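Heme-binding protein A / AI-2 binding protein A (Helicobacter pylori SS1, PDB 6OFQ) is a periplasmic substrate-binding protein of an ABC transporter that binds peptides, and probably delivers them to the membrane permease for uptake. Local coordinates at residues H151-S155 against F166-E172. Numbering follows the deposited sequence.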
# COMPACT_ATOMS: atom_id res chain seq x y z
N HIS A 151 -20.36 -5.52 1.05
CA HIS A 151 -20.83 -6.87 0.81
C HIS A 151 -20.45 -7.82 1.94
O HIS A 151 -21.13 -8.85 2.10
CB HIS A 151 -20.31 -7.41 -0.52
CG HIS A 151 -20.69 -6.53 -1.66
ND1 HIS A 151 -22.00 -6.16 -1.89
CD2 HIS A 151 -19.94 -5.83 -2.55
CE1 HIS A 151 -22.04 -5.31 -2.90
NE2 HIS A 151 -20.81 -5.13 -3.34
N ILE A 152 -19.28 -7.63 2.52
CA ILE A 152 -18.75 -8.52 3.56
C ILE A 152 -19.48 -8.34 4.87
O ILE A 152 -19.87 -9.30 5.54
CB ILE A 152 -17.25 -8.26 3.73
CG1 ILE A 152 -16.48 -8.71 2.47
CG2 ILE A 152 -16.64 -8.95 4.94
CD1 ILE A 152 -15.03 -8.27 2.41
N ILE A 153 -19.63 -7.10 5.30
CA ILE A 153 -20.21 -6.77 6.60
C ILE A 153 -21.72 -6.62 6.50
O ILE A 153 -22.25 -5.83 5.70
CB ILE A 153 -19.59 -5.48 7.19
CG1 ILE A 153 -18.09 -5.65 7.38
CG2 ILE A 153 -20.35 -5.08 8.44
CD1 ILE A 153 -17.38 -4.36 7.75
N LYS A 154 -22.43 -7.48 7.24
CA LYS A 154 -23.90 -7.36 7.42
C LYS A 154 -24.27 -6.27 8.40
O LYS A 154 -25.16 -5.47 8.12
CB LYS A 154 -24.51 -8.73 7.71
CG LYS A 154 -26.02 -8.71 7.98
CD LYS A 154 -26.56 -10.11 8.24
CE LYS A 154 -28.07 -9.99 8.39
NZ LYS A 154 -28.62 -11.37 8.30
N SER A 155 -23.65 -6.28 9.57
CA SER A 155 -23.88 -5.27 10.58
C SER A 155 -22.68 -5.03 11.47
O SER A 155 -21.82 -5.90 11.60
CB SER A 155 -25.07 -5.69 11.44
OG SER A 155 -24.85 -6.90 12.11
N PHE A 166 -19.20 -7.29 14.86
CA PHE A 166 -19.41 -7.39 13.43
C PHE A 166 -20.09 -8.69 13.12
O PHE A 166 -19.69 -9.73 13.69
CB PHE A 166 -18.06 -7.41 12.67
CG PHE A 166 -17.25 -6.15 12.75
CD1 PHE A 166 -17.37 -5.15 11.78
CD2 PHE A 166 -16.33 -6.01 13.74
CE1 PHE A 166 -16.60 -3.99 11.86
CE2 PHE A 166 -15.53 -4.89 13.82
CZ PHE A 166 -15.71 -3.87 12.90
N THR A 167 -21.14 -8.62 12.32
CA THR A 167 -21.70 -9.83 11.74
C THR A 167 -21.49 -9.76 10.25
O THR A 167 -21.76 -8.73 9.61
CB THR A 167 -23.22 -9.89 12.06
OG1 THR A 167 -23.38 -9.83 13.49
CG2 THR A 167 -23.81 -11.18 11.47
N LEU A 168 -20.99 -10.87 9.71
CA LEU A 168 -20.67 -10.93 8.27
C LEU A 168 -21.74 -11.63 7.46
O LEU A 168 -22.49 -12.45 7.99
CB LEU A 168 -19.33 -11.59 8.06
CG LEU A 168 -18.12 -11.07 8.79
CD1 LEU A 168 -16.83 -11.71 8.29
CD2 LEU A 168 -18.01 -9.57 8.82
N ASN A 169 -21.81 -11.34 6.16
CA ASN A 169 -22.71 -12.07 5.29
C ASN A 169 -22.24 -13.46 4.96
O ASN A 169 -23.05 -14.27 4.45
CB ASN A 169 -22.97 -11.25 4.03
CG ASN A 169 -23.88 -10.06 4.27
OD1 ASN A 169 -24.96 -10.23 4.86
ND2 ASN A 169 -23.50 -8.87 3.80
N GLY A 170 -20.96 -13.76 5.20
CA GLY A 170 -20.41 -15.06 4.89
C GLY A 170 -19.01 -15.07 5.49
O GLY A 170 -18.47 -14.01 5.83
N PRO A 171 -18.43 -16.26 5.71
CA PRO A 171 -17.08 -16.30 6.28
C PRO A 171 -16.08 -15.61 5.35
O PRO A 171 -16.21 -15.65 4.14
CB PRO A 171 -16.76 -17.79 6.39
CG PRO A 171 -17.79 -18.47 5.58
CD PRO A 171 -18.95 -17.60 5.37
N GLU A 172 -15.13 -14.92 5.96
CA GLU A 172 -14.16 -14.04 5.27
C GLU A 172 -12.82 -14.25 5.94
O GLU A 172 -12.47 -13.60 6.91
CB GLU A 172 -14.65 -12.59 5.35
CG GLU A 172 -13.81 -11.60 4.56
CD GLU A 172 -13.94 -11.71 3.05
OE1 GLU A 172 -15.03 -12.01 2.54
OE2 GLU A 172 -12.88 -11.39 2.43
O HOH W 1 -24.45 -6.17 3.87
O HOH W 2 -23.24 -7.11 14.36
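N169 turns its CG away from its own carbonyl carbon (chi1 -73°), which brings its side-chain amide to H151 O, in the last turn of helix 149-152. S155 OG sits between its backbone N and carbonyl carbon (chi1 61°) and faces T167. K154 and S155 both face T167 in a classic beta bulge, at the open end of the hairpin formed by strands 153-160 and 163-168. N169 follows strand 163-168. This hairpin closes one edge of an antiparallel five-stranded sheet in a type II periplasmic binding protein.

At the bulge, T167 O accepts from two successive backbone amides. K154 N is 2.8 Å from T167 O. S155 N is 3.1 Å from the same T167 O. The K154 bond is the more bent, at 133° at the hydrogen. T167 N returns a bond to S155 O, so S155 and T167 form an antiparallel hydrogen-bonded pair.

N169 holds the helix end with two bonds. Its backbone N donates to I152 O over 2.9 Å. Its ND2 donates to H151 O, also at 2.9 Å. H151 O lies close to the plane of the N169 amide, whereas ND2 stands above the carbonyl plane of H151. A water accepts from ND2 and donates to I153 O. The other amide atom, N169 OD1, rests 3.3 Å from K154 CB, with the two side chains nearly perpendicular.

I152, I153, F166 and L168 are buried and pack as apolar side chains. I152 and L168 lie side by side, and I153 CD1 meets the F166 ring obliquely. F175 of helix 175-178 covers this group. E172 is a buried, charged neighbour that crosses I152 at about a right angle. Its carboxylate forms salt bridges with K472 and R473. Beside the bulge, a second water joins S155 OG to T167 OG1, 2.9 Å from the latter.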